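Local coordinates for PA3566 protein (Pseudomonas aeruginosa, PDB 1X7V) that is of unknown function but belongs to the antibiotic biosynthesis monooxygenase family, which suggests a possible oxidoreductase activity, at residues L9-A15 with H53-E59; A22-E26 with N83-L87. One frame throughout, in Å; residues are numbered along the deposited sequence.

Contact 1: residues L9-A15 with H53-E59; sequences LIATITA and HLFYMIE
Thr12 and Tyr56 face each other as a non-hydrogen-bonded pair in the antiparallel ladder that joins residues 9-15 to 54-59. Their side chains run alongside one another, pointing the same way. From Thr12 CB, itself 4.1 Å from Tyr56 CD2, two branches diverge. OG1, beside the backbone N (chi1 -56°), comes obliquely to the tyrosine ring, 3.5 Å from Tyr56 CD2. CG2 lies 3.6 Å from Tyr56 CE2 and, in a direction roughly at right angles, equally close to Leu54 CD2. A threonine suits this place because its branched CB keeps a strand extended while offering a methyl group to both neighbours. The phenol OH of Tyr56 goes on to a hydrogen bond with Asp48, in the turn before the strand. Two residues along, at the next pair on this face, Leu54 lies beside Thr14, with its CD2 against Thr14 OG1 at 3.2 Å, a snug methyl-to-hydroxyl contact.

The opposite face of the sheet carries Leu9, Ala11, Ile13, Phe55, Met57 and Glu59. At the hydrogen-bonded pair Ala11-Met57 the CB atoms are 4.2 Å apart; alanine adds nothing beyond CB, while the selenomethionine chain runs away toward Tyr43. Ile13 and Phe55 turn their side chains to helix 20-36. Glu59, buried on this face, has its carboxylate OE1 bonded to Trp61 NE1.

Seven backbone hydrogen bonds close the ladder. Ala11 and Met57 exchange two, and Ala15 N extends the series to His53 O at 2.7 Å. The pairing joins the two central strands of a four-stranded sheet, as in the ferredoxin-like fold of dimeric alpha-beta barrel relatives. The inward-facing peptide groups satisfy each other, and those of Ile10, Thr12 and Thr14 bond to strand 87-96, leaving one largely apolar face for a helix and a mixed face of aliphatic, hydroxyl and phenol groups.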
# COMPACT_ATOMS: atom_id res chain seq x y z
N LEU A 9 7.27 -0.40 -5.46
CA LEU A 9 6.23 -1.41 -5.23
C LEU A 9 4.94 -0.78 -5.67
O LEU A 9 4.70 0.37 -5.36
CB LEU A 9 6.17 -1.79 -3.74
CG LEU A 9 6.60 -3.14 -3.27
CD1 LEU A 9 8.11 -3.21 -3.31
CD2 LEU A 9 6.13 -3.45 -1.83
N ILE A 10 4.12 -1.52 -6.41
CA ILE A 10 2.76 -1.08 -6.71
C ILE A 10 1.85 -2.18 -6.17
O ILE A 10 1.98 -3.35 -6.56
CB ILE A 10 2.53 -0.89 -8.23
CG1 ILE A 10 3.50 0.12 -8.84
CG2 ILE A 10 1.05 -0.50 -8.50
CD1 ILE A 10 3.57 -0.04 -10.35
N ALA A 11 0.98 -1.79 -5.25
CA ALA A 11 0.04 -2.72 -4.62
C ALA A 11 -1.30 -2.35 -5.23
O ALA A 11 -1.69 -1.21 -5.14
CB ALA A 11 0.02 -2.53 -3.11
N THR A 12 -1.94 -3.29 -5.92
CA THR A 12 -3.28 -3.10 -6.47
C THR A 12 -4.23 -3.88 -5.55
O THR A 12 -4.14 -5.11 -5.42
CB THR A 12 -3.39 -3.57 -7.90
OG1 THR A 12 -2.42 -2.93 -8.74
CG2 THR A 12 -4.75 -3.23 -8.45
N ILE A 13 -5.07 -3.13 -4.84
CA ILE A 13 -5.94 -3.68 -3.83
C ILE A 13 -7.40 -3.52 -4.31
O ILE A 13 -7.81 -2.42 -4.66
CB ILE A 13 -5.71 -2.98 -2.51
CG1 ILE A 13 -4.22 -3.03 -2.19
CG2 ILE A 13 -6.51 -3.68 -1.42
CD1 ILE A 13 -3.85 -2.84 -0.74
N THR A 14 -8.14 -4.62 -4.32
CA THR A 14 -9.54 -4.66 -4.80
C THR A 14 -10.42 -4.97 -3.61
O THR A 14 -10.27 -6.04 -2.97
CB THR A 14 -9.77 -5.75 -5.87
OG1 THR A 14 -8.79 -5.66 -6.93
CG2 THR A 14 -11.12 -5.58 -6.47
N ALA A 15 -11.35 -4.05 -3.31
CA ALA A 15 -12.31 -4.27 -2.22
C ALA A 15 -13.39 -5.27 -2.65
O ALA A 15 -13.78 -5.32 -3.82
CB ALA A 15 -12.94 -2.97 -1.83
N HIS A 53 -13.91 0.15 -6.43
CA HIS A 53 -13.33 -0.92 -5.62
C HIS A 53 -11.84 -1.15 -5.78
O HIS A 53 -11.28 -1.95 -5.02
CB HIS A 53 -14.06 -2.21 -5.95
CG HIS A 53 -15.53 -2.14 -5.67
ND1 HIS A 53 -16.05 -2.47 -4.45
CD2 HIS A 53 -16.56 -1.75 -6.44
CE1 HIS A 53 -17.36 -2.28 -4.47
NE2 HIS A 53 -17.70 -1.84 -5.67
N LEU A 54 -11.21 -0.44 -6.72
CA LEU A 54 -9.78 -0.64 -7.05
C LEU A 54 -8.96 0.54 -6.61
O LEU A 54 -9.27 1.69 -6.93
CB LEU A 54 -9.57 -0.81 -8.53
CG LEU A 54 -9.61 -2.23 -9.07
CD1 LEU A 54 -9.71 -2.17 -10.57
CD2 LEU A 54 -8.33 -2.94 -8.58
N PHE A 55 -7.94 0.23 -5.82
CA PHE A 55 -7.00 1.19 -5.24
C PHE A 55 -5.60 0.75 -5.55
O PHE A 55 -5.35 -0.45 -5.76
CB PHE A 55 -7.13 1.27 -3.72
CG PHE A 55 -8.51 1.62 -3.25
CD1 PHE A 55 -9.49 0.66 -3.09
CD2 PHE A 55 -8.85 2.93 -3.07
CE1 PHE A 55 -10.77 1.05 -2.71
CE2 PHE A 55 -10.05 3.28 -2.71
CZ PHE A 55 -11.03 2.31 -2.53
N TYR A 56 -4.69 1.72 -5.57
CA TYR A 56 -3.28 1.48 -5.93
C TYR A 56 -2.43 2.21 -4.96
O TYR A 56 -2.60 3.43 -4.81
CB TYR A 56 -2.97 2.01 -7.34
CG TYR A 56 -3.88 1.50 -8.41
CD1 TYR A 56 -5.10 2.13 -8.69
CD2 TYR A 56 -3.56 0.37 -9.14
CE1 TYR A 56 -5.97 1.68 -9.70
CE2 TYR A 56 -4.42 -0.10 -10.16
CZ TYR A 56 -5.64 0.56 -10.41
OH TYR A 56 -6.50 0.11 -11.41
N MSE A 57 -1.50 1.50 -4.30
CA MSE A 57 -0.48 2.19 -3.50
C MSE A 57 0.80 2.15 -4.34
O MSE A 57 1.22 1.07 -4.73
CB MSE A 57 -0.26 1.51 -2.14
CG MSE A 57 0.41 2.35 -1.11
SE MSE A 57 -0.89 3.68 -0.43
CE MSE A 57 -1.99 2.44 0.85
N ILE A 58 1.37 3.31 -4.61
CA ILE A 58 2.67 3.41 -5.30
C ILE A 58 3.66 3.79 -4.22
O ILE A 58 3.54 4.84 -3.57
CB ILE A 58 2.69 4.42 -6.48
CG1 ILE A 58 1.57 4.10 -7.53
CG2 ILE A 58 4.09 4.45 -7.14
CD1 ILE A 58 1.46 5.11 -8.60
N GLU A 59 4.66 2.95 -4.06
CA GLU A 59 5.62 3.06 -2.97
C GLU A 59 7.05 2.98 -3.54
O GLU A 59 7.27 2.25 -4.50
CB GLU A 59 5.44 1.92 -1.97
CG GLU A 59 4.03 1.68 -1.47
CD GLU A 59 3.92 0.48 -0.57
OE1 GLU A 59 4.95 0.03 -0.01
OE2 GLU A 59 2.76 -0.01 -0.38

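Contact 2: residues A22-E26 with N83-L87; sequences ALERE and NEALL
Leu86 reaches across to helix 20-36 mainly with CD1, and this is where the packing is closest. That methyl sits 3.8 Å from Ala22 CB, close also to the Leu23 backbone N and, at 4.2 Å, to the CG of Glu26, so it is applied to the helix surface between successive turns. Ala22 suits the spot because a side chain of one carbon lets the leucine come near the helix backbone. CD2 of Leu86 touches the same Ala22 CB more distantly. Deeper in, Leu23 CD1 meets Leu87 CD2 at 4.0 Å, the two side chains crossing at about a right angle. Leu23 also packs on Ile13 and Ala15 of strand 7-15.

In the alpha-beta plait this is where the first helix meets the connection into the last strand, 87-96. The connection makes a short 3-10 turn at 84-86, with Leu86 N bonded to Asn83 O; this turn puts Asn83 and Leu86 on the side facing the helix.

Toward solvent the contact thins to one polar link. Asn83 ND2 donates to Glu26 OE1 at 3.2 Å, a bent bond (145° at the hydrogen) that meets the oxygen on its anti side, somewhat out of the carboxylate plane. The amide and carboxylate planes are turned 58° apart, so the groups cross obliquely instead of lying flat together. In Glu26, chi1 sets CG beside the amide, 3.7 Å from Asn83 OD1, and the bend at chi2 (-58°) then carries OE1 to ND2. Asparagine fits because its ND2 can serve two acceptors: besides the glutamate it binds the carbonyl of Phe79, tying the loop back to the end of helix 74-80.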
# COMPACT_ATOMS: atom_id res chain seq x y z
N ALA A 22 -15.21 1.46 3.02
CA ALA A 22 -14.57 0.93 4.21
C ALA A 22 -13.09 0.69 3.93
O ALA A 22 -12.19 1.03 4.74
CB ALA A 22 -15.24 -0.37 4.67
N LEU A 23 -12.80 0.10 2.79
CA LEU A 23 -11.39 -0.14 2.44
C LEU A 23 -10.55 1.17 2.25
O LEU A 23 -9.39 1.26 2.71
CB LEU A 23 -11.34 -1.07 1.20
CG LEU A 23 -9.89 -1.36 0.70
CD1 LEU A 23 -9.14 -2.02 1.86
CD2 LEU A 23 -9.83 -2.19 -0.60
N GLU A 24 -11.11 2.17 1.59
CA GLU A 24 -10.48 3.48 1.44
C GLU A 24 -10.14 4.09 2.80
O GLU A 24 -9.06 4.63 2.95
CB GLU A 24 -11.40 4.43 0.68
CG GLU A 24 -10.84 5.88 0.55
CD GLU A 24 -11.76 6.79 -0.27
OE1 GLU A 24 -12.46 6.29 -1.20
OE2 GLU A 24 -11.77 8.01 0.01
N ARG A 25 -11.09 4.01 3.75
CA ARG A 25 -10.89 4.51 5.12
C ARG A 25 -9.66 3.85 5.71
O ARG A 25 -8.79 4.50 6.25
CB ARG A 25 -12.12 4.22 5.98
CG ARG A 25 -11.95 4.68 7.36
CD ARG A 25 -13.25 4.68 8.11
NE ARG A 25 -13.85 3.39 8.05
CZ ARG A 25 -15.07 3.12 7.57
NH1 ARG A 25 -15.92 4.07 7.15
NH2 ARG A 25 -15.45 1.88 7.57
N GLU A 26 -9.56 2.54 5.56
CA GLU A 26 -8.48 1.77 6.12
C GLU A 26 -7.14 2.05 5.44
O GLU A 26 -6.12 2.19 6.14
CB GLU A 26 -8.83 0.28 6.08
CG GLU A 26 -10.01 -0.09 6.99
CD GLU A 26 -9.80 0.28 8.49
OE1 GLU A 26 -8.91 -0.35 9.11
OE2 GLU A 26 -10.52 1.18 9.06
N ASN A 83 -9.19 -6.75 8.58
CA ASN A 83 -9.75 -6.28 7.31
C ASN A 83 -9.89 -7.33 6.19
O ASN A 83 -10.34 -7.01 5.12
CB ASN A 83 -8.98 -5.06 6.81
CG ASN A 83 -9.12 -3.88 7.77
OD1 ASN A 83 -10.23 -3.59 8.22
ND2 ASN A 83 -8.00 -3.20 8.10
N GLU A 84 -9.58 -8.59 6.45
CA GLU A 84 -9.52 -9.58 5.38
C GLU A 84 -10.87 -9.70 4.64
O GLU A 84 -10.87 -9.83 3.42
CB GLU A 84 -9.06 -10.93 5.93
CG GLU A 84 -8.97 -12.03 4.90
CD GLU A 84 -8.26 -13.31 5.42
OE1 GLU A 84 -7.89 -14.15 4.58
OE2 GLU A 84 -8.07 -13.48 6.64
N ALA A 85 -11.99 -9.59 5.35
CA ALA A 85 -13.30 -9.69 4.69
C ALA A 85 -13.62 -8.50 3.78
O ALA A 85 -14.50 -8.61 2.92
CB ALA A 85 -14.42 -9.88 5.71
N LEU A 86 -12.87 -7.41 3.91
CA LEU A 86 -13.02 -6.23 3.04
C LEU A 86 -12.34 -6.41 1.68
O LEU A 86 -12.55 -5.62 0.79
CB LEU A 86 -12.44 -4.96 3.70
CG LEU A 86 -13.00 -4.38 5.00
CD1 LEU A 86 -12.46 -2.95 5.22
CD2 LEU A 86 -14.51 -4.37 5.02
N LEU A 87 -11.51 -7.45 1.53
CA LEU A 87 -10.61 -7.61 0.41
C LEU A 87 -11.08 -8.72 -0.51
O LEU A 87 -11.50 -9.78 -0.04
CB LEU A 87 -9.20 -8.00 0.89
CG LEU A 87 -8.46 -7.04 1.78
CD1 LEU A 87 -7.22 -7.68 2.38
CD2 LEU A 87 -8.08 -5.81 0.96

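How the contacts relate
The two contacts lie with their centres about 12 Å apart, and their segments alternate along the chain: 9-15, 22-26, 53-59, 83-87. Strand 7-15 leads directly into helix 20-36, so contact 1 and contact 2 share neighbouring elements, and strand 87-96, which starts at the end of contact 2, pairs with strand 7-15 on its other edge. They meet on the helix-covered face: Ala15 CB touches Leu23 CD2 at 3.4 Å, and Ile13 packs on Leu23 and Leu87. Contact 1 thus lies within the sheet, whereas contact 2 closes a margin of the helical layer, and early and late parts of the chain are brought into one compact domain.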